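Local coordinates for protein enoyl-CoA hydratase (Mycolicibacterium smegmatis, PDB 7MCM) that probably catalyses the reversible addition of water to the double bond of enoyl-CoA thioesters, a step of fatty acid oxidation, at residues R131-S136 against G186-V191; V16-I21 against V54-G59. All blocks are in the same frame, centred on the assembly; numbering follows the deposited sequence.

Contact 1. Residues R131-S136 against G186-V191; sequences RIAAES and GLVNEV
Arg131 and Val188 face each other where strand 130-134 meets the chain that leaves helix 179-185. The two segments run in the same general direction, 47° apart. Two backbone bonds join them: Asn189 N to Arg131 O at 2.8 Å, nearly straight at 172°, and Ala133 N to Glu190 O at 3.0 Å. Ala133 and Val191 form a parallel bridge, with Val191 CA 3.2 Å from Ala133 O. Gly186, the first residue past helix 179-185, has positive phi and closes a Schellman motif. The chain then turns onto the sheet edge. This places strand 191-192 beside strand 130-134, at one end of the six-stranded sheet of the crotonase fold.

The Arg131 chain bends at chi3 (-62°) and swings NE back to Leu187 O. That bond is 2.8 Å long, with the carbonyl oxygen in the guanidinium plane. NH2 donates to water 1, which can in turn donate to Gly186 O. NH1 is held by the Cys128 and Ala125 carbonyls, so all three guanidinium nitrogens have partners. Arg131 N donates to water 2, which may bond Asn189 OD1 weakly.

Val188 CG1 sits between Arg131 CB and Ala133 CB, 3.9 Å from each. On the other side of the strand, in one of two Glu190 conformers, Ile132 and Glu190 lie alongside, pointing the same way, with CG2 of Ile132 against CG of Glu190. In one of its two conformers, the Glu135 side chain crosses that of Val191 at about a right angle, CG against CG1. Phe139 and Leu183 pack on Val188, while Ala165 of a second subunit packs on Arg131.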
loop_
_atom_site.group_PDB
_atom_site.type_symbol
_atom_site.label_atom_id
_atom_site.label_comp_id
_atom_site.label_asym_id
_atom_site.label_seq_id
_atom_site.Cartn_x
_atom_site.Cartn_y
_atom_site.Cartn_z
ATOM N N ARG B 131 16.657 -18.077 -11.241
ATOM C CA ARG B 131 16.492 -18.972 -12.377
ATOM C C ARG B 131 17.800 -19.105 -13.132
ATOM O O ARG B 131 18.492 -18.113 -13.373
ATOM C CB ARG B 131 15.426 -18.479 -13.345
ATOM C CG ARG B 131 14.005 -18.741 -12.920
ATOM C CD ARG B 131 13.091 -17.651 -13.498
ATOM N NE ARG B 131 13.445 -16.336 -12.985
ATOM C CZ ARG B 131 13.156 -15.936 -11.755
ATOM N NH1 ARG B 131 12.532 -16.739 -10.901
ATOM N NH2 ARG B 131 13.496 -14.709 -11.374
ATOM N N ILE B 132 18.137 -20.344 -13.493
ATOM C CA ILE B 132 19.146 -20.635 -14.499
ATOM C C ILE B 132 18.524 -21.637 -15.461
ATOM O O ILE B 132 17.571 -22.344 -15.118
ATOM C CB ILE B 132 20.454 -21.186 -13.887
ATOM C CG1 ILE B 132 20.200 -22.520 -13.212
ATOM C CG2 ILE B 132 21.022 -20.231 -12.852
ATOM C CD1 ILE B 132 21.465 -23.155 -12.647
ATOM N N ALA B 133 19.073 -21.705 -16.678
ATOM C CA ALA B 133 18.423 -22.466 -17.740
ATOM C C ALA B 133 19.429 -23.238 -18.571
ATOM O O ALA B 133 20.576 -22.813 -18.748
ATOM C CB ALA B 133 17.603 -21.561 -18.679
ATOM N N ALA B 134 18.974 -24.383 -19.084
ATOM C CA ALA B 134 19.664 -25.120 -20.133
ATOM C C ALA B 134 19.468 -24.429 -21.477
ATOM O O ALA B 134 18.480 -23.728 -21.696
ATOM C CB ALA B 134 19.142 -26.558 -20.235
ATOM N N GLU B 135 20.417 -24.669 -22.394
ATOM C CA GLU B 135 20.325 -24.074 -23.723
ATOM C C GLU B 135 19.061 -24.501 -24.460
ATOM O O GLU B 135 18.596 -23.775 -25.343
ATOM C CB GLU B 135 21.570 -24.426 -24.554
ATOM C CG GLU B 135 22.848 -23.750 -24.046
ATOM C CD GLU B 135 24.079 -24.064 -24.879
ATOM O OE1 GLU B 135 24.014 -24.969 -25.737
ATOM O OE2 GLU B 135 25.116 -23.399 -24.677
ATOM N N SER B 136 18.474 -25.640 -24.110
ATOM C CA SER B 136 17.257 -26.080 -24.776
ATOM C C SER B 136 15.996 -25.603 -24.069
ATOM O O SER B 136 14.891 -25.886 -24.538
ATOM C CB SER B 136 17.256 -27.608 -24.905
ATOM O OG SER B 136 17.219 -28.231 -23.633
ATOM N N GLY B 186 17.132 -10.940 -18.496
ATOM C CA GLY B 186 17.191 -11.134 -17.062
ATOM C C GLY B 186 16.161 -12.104 -16.530
ATOM O O GLY B 186 15.993 -12.201 -15.307
ATOM N N LEU B 187 15.437 -12.800 -17.406
ATOM C CA LEU B 187 14.532 -13.843 -16.936
ATOM C C LEU B 187 15.307 -14.963 -16.244
ATOM O O LEU B 187 14.831 -15.530 -15.253
ATOM C CB LEU B 187 13.709 -14.375 -18.106
ATOM C CG LEU B 187 12.595 -15.404 -17.881
ATOM C CD1 LEU B 187 11.741 -15.027 -16.679
ATOM C CD2 LEU B 187 11.726 -15.504 -19.135
ATOM N N VAL B 188 16.520 -15.265 -16.724
ATOM C CA VAL B 188 17.434 -16.201 -16.080
ATOM C C VAL B 188 18.791 -15.522 -15.906
ATOM O O VAL B 188 19.137 -14.570 -16.613
ATOM C CB VAL B 188 17.609 -17.516 -16.874
ATOM C CG1 VAL B 188 16.269 -18.180 -17.142
ATOM C CG2 VAL B 188 18.363 -17.258 -18.176
ATOM N N ASN B 189 19.563 -16.031 -14.939
ATOM C CA ASN B 189 20.871 -15.477 -14.599
ATOM C C ASN B 189 22.007 -16.112 -15.384
ATOM O O ASN B 189 23.063 -15.490 -15.537
ATOM C CB ASN B 189 21.155 -15.662 -13.106
ATOM C CG ASN B 189 20.328 -14.743 -12.226
ATOM O OD1 ASN B 189 19.485 -13.992 -12.711
ATOM N ND2 ASN B 189 20.567 -14.807 -10.911
ATOM N N GLU B 190 21.845 -17.348 -15.846
ATOM C CA GLU B 190 22.869 -17.959 -16.675
ATOM C C GLU B 190 22.240 -19.072 -17.501
ATOM O O GLU B 190 21.202 -19.641 -17.147
ATOM C CB GLU B 190 24.060 -18.481 -15.850
ATOM C CG GLU B 190 23.711 -19.403 -14.714
ATOM C CD GLU B 190 24.917 -19.812 -13.858
ATOM O OE1 GLU B 190 26.054 -19.835 -14.385
ATOM O OE2 GLU B 190 24.726 -20.120 -12.659
ATOM N N VAL B 191 22.862 -19.330 -18.648
ATOM C CA VAL B 191 22.432 -20.369 -19.574
ATOM C C VAL B 191 23.571 -21.364 -19.691
ATOM O O VAL B 191 24.713 -20.976 -19.963
ATOM C CB VAL B 191 22.055 -19.792 -20.953
ATOM C CG1 VAL B 191 21.785 -20.913 -21.953
ATOM C CG2 VAL B 191 20.856 -18.870 -20.830
HETATM O O HOH W 1 15.065 -13.120 -12.726
HETATM O O HOH W 2 16.905 -15.313 -12.202
HETATM O O HOH W 3 25.385 -20.995 -23.189
#

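Contact 2. Residues V16-I21 against V54-G59; sequences VQTWTI and VVILTG
Trp19 lies across Val55 on one face of two parallel strands, 16-21 and 54-59. Val55 CG1 sits over the indole face, 3.6 Å from the centroid of the five-membered ring, a CH-pi contact. CG2 of Val55 lies on the same side, just beyond the CE2–CZ2 bond, 3.6 Å from Trp19 CZ2. The bond from Trp19 NE1 to Gln17 OE1 (2.9 Å, 171°), in the ring plane, helps to fix the ring's rotation. With CG anti to the backbone N (chi1 176°), Leu57 leans towards strand 16-21, and its CD1 fills the hollow between Trp19 CB and Ile21 CG1, 4.0 Å from both.

On the other face, Ile56 CD1 reaches back to Val16 CG1 at 3.9 Å. Thr18 meets Ile56 obliquely. Thr20 and Thr58 lie side by side, with Thr58 CG2 against Thr20 OG1, while Thr58 OG1 bonds Ala112 O. Five backbone bonds, from Gln17 N–Val54 O to Ile21 N–Thr58 O, hold the strands in register.

The strands belong to a beta-alpha-beta unit whose helix 33-48 packs on the Trp19 face through Ala42, Val43 and Ala46. Helix 197-209 packs on the opposite face, at Thr18, Val54 and Ile56, and strand 8-13 flanks 16-21.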
loop_
_atom_site.group_PDB
_atom_site.type_symbol
_atom_site.label_atom_id
_atom_site.label_comp_id
_atom_site.label_asym_id
_atom_site.label_seq_id
_atom_site.Cartn_x
_atom_site.Cartn_y
_atom_site.Cartn_z
ATOM N N VAL B 16 21.147 -29.133 0.777
ATOM C CA VAL B 16 20.475 -28.826 -0.479
ATOM C C VAL B 16 19.536 -29.971 -0.815
ATOM O O VAL B 16 19.966 -31.125 -0.913
ATOM C CB VAL B 16 21.491 -28.602 -1.611
ATOM C CG1 VAL B 16 20.770 -28.257 -2.920
ATOM C CG2 VAL B 16 22.472 -27.505 -1.225
ATOM N N GLN B 17 18.263 -29.649 -1.030
ATOM C CA GLN B 17 17.291 -30.609 -1.533
ATOM C C GLN B 17 17.023 -30.317 -2.997
ATOM O O GLN B 17 16.942 -29.155 -3.403
ATOM C CB GLN B 17 15.963 -30.548 -0.773
ATOM C CG GLN B 17 15.900 -31.340 0.489
ATOM C CD GLN B 17 14.504 -31.362 1.076
ATOM O OE1 GLN B 17 13.612 -30.653 0.609
ATOM N NE2 GLN B 17 14.313 -32.158 2.120
ATOM N N THR B 18 16.881 -31.369 -3.790
ATOM C CA THR B 18 16.426 -31.221 -5.163
ATOM C C THR B 18 15.021 -31.789 -5.274
ATOM O O THR B 18 14.761 -32.915 -4.829
ATOM C CB THR B 18 17.374 -31.909 -6.138
ATOM O OG1 THR B 18 18.686 -31.375 -5.959
ATOM C CG2 THR B 18 16.938 -31.642 -7.576
ATOM N N TRP B 19 14.117 -30.991 -5.830
ATOM C CA TRP B 19 12.751 -31.402 -6.130
ATOM C C TRP B 19 12.648 -31.547 -7.641
ATOM O O TRP B 19 12.866 -30.575 -8.371
ATOM C CB TRP B 19 11.739 -30.372 -5.637
ATOM C CG TRP B 19 11.789 -30.068 -4.168
ATOM C CD1 TRP B 19 12.562 -30.677 -3.220
ATOM C CD2 TRP B 19 11.024 -29.071 -3.485
ATOM N NE1 TRP B 19 12.314 -30.125 -1.985
ATOM C CE2 TRP B 19 11.374 -29.136 -2.123
ATOM C CE3 TRP B 19 10.068 -28.131 -3.895
ATOM C CZ2 TRP B 19 10.798 -28.299 -1.165
ATOM C CZ3 TRP B 19 9.502 -27.302 -2.948
ATOM C CH2 TRP B 19 9.875 -27.382 -1.600
ATOM N N THR B 20 12.331 -32.756 -8.109
ATOM C CA THR B 20 12.230 -33.027 -9.537
ATOM C C THR B 20 10.766 -33.297 -9.865
ATOM O O THR B 20 10.193 -34.294 -9.406
ATOM C CB THR B 20 13.110 -34.203 -9.952
ATOM O OG1 THR B 20 14.454 -33.978 -9.517
ATOM C CG2 THR B 20 13.110 -34.329 -11.455
ATOM N N ILE B 21 10.170 -32.401 -10.662
ATOM C CA ILE B 21 8.813 -32.609 -11.151
ATOM C C ILE B 21 8.804 -33.843 -12.030
ATOM O O ILE B 21 9.611 -33.959 -12.960
ATOM C CB ILE B 21 8.343 -31.380 -11.943
ATOM C CG1 ILE B 21 8.449 -30.110 -11.091
ATOM C CG2 ILE B 21 6.909 -31.609 -12.486
ATOM C CD1 ILE B 21 8.345 -28.824 -11.908
ATOM N N VAL B 54 18.585 -24.739 1.001
ATOM C CA VAL B 54 18.359 -24.397 -0.405
ATOM C C VAL B 54 17.562 -25.528 -1.041
ATOM O O VAL B 54 17.796 -26.704 -0.738
ATOM C CB VAL B 54 19.681 -24.195 -1.183
ATOM C CG1 VAL B 54 19.404 -23.614 -2.561
ATOM C CG2 VAL B 54 20.650 -23.319 -0.430
ATOM N N VAL B 55 16.639 -25.167 -1.936
ATOM C CA VAL B 55 15.925 -26.114 -2.797
ATOM C C VAL B 55 16.287 -25.794 -4.237
ATOM O O VAL B 55 16.295 -24.623 -4.633
ATOM C CB VAL B 55 14.393 -26.055 -2.594
ATOM C CG1 VAL B 55 13.635 -26.771 -3.734
ATOM C CG2 VAL B 55 14.006 -26.669 -1.269
ATOM N N ILE B 56 16.642 -26.829 -4.998
ATOM C CA ILE B 56 16.757 -26.755 -6.453
ATOM C C ILE B 56 15.511 -27.407 -7.051
ATOM O O ILE B 56 15.244 -28.589 -6.807
ATOM C CB ILE B 56 18.017 -27.465 -6.962
ATOM C CG1 ILE B 56 19.297 -26.772 -6.466
ATOM C CG2 ILE B 56 17.962 -27.570 -8.488
ATOM C CD1 ILE B 56 20.576 -27.586 -6.752
ATOM N N LEU B 57 14.765 -26.660 -7.857
ATOM C CA LEU B 57 13.548 -27.163 -8.491
ATOM C C LEU B 57 13.806 -27.375 -9.976
ATOM O O LEU B 57 14.245 -26.457 -10.669
ATOM C CB LEU B 57 12.380 -26.195 -8.287
ATOM C CG LEU B 57 11.056 -26.552 -8.975
ATOM C CD1 LEU B 57 10.473 -27.856 -8.415
ATOM C CD2 LEU B 57 10.083 -25.389 -8.827
ATOM N N THR B 58 13.528 -28.583 -10.469
ATOM C CA THR B 58 13.837 -28.910 -11.852
ATOM C C THR B 58 12.837 -29.965 -12.327
ATOM O O THR B 58 12.014 -30.458 -11.553
ATOM C CB THR B 58 15.293 -29.383 -11.969
ATOM O OG1 THR B 58 15.728 -29.330 -13.327
ATOM C CG2 THR B 58 15.453 -30.790 -11.433
ATOM N N GLY B 59 12.886 -30.290 -13.612
ATOM C CA GLY B 59 11.954 -31.246 -14.213
ATOM C C GLY B 59 12.667 -32.494 -14.700
ATOM O O GLY B 59 13.795 -32.415 -15.195
#

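How the contacts relate
From the N terminus, strand 8-13 leads into strand 16-21. The chain then passes through helix 33-48 and returns as strand 54-59, where contact 2 closes its loop. Contact 1 opens later, at strand 130-134. It closes after a longer excursion of 49 residues, mostly helical, that ends with helix 179-185. The two loops follow in series and neither nest nor cross. Both contacts belong to the same six-stranded sheet, contact 2 near its 8-13 edge and contact 1 at its 191-192 edge. Strand 109-113 lies between them. Their centres are 16 Å apart and their nearest atoms about 7 Å. Helix 197-209 packs against residues of both.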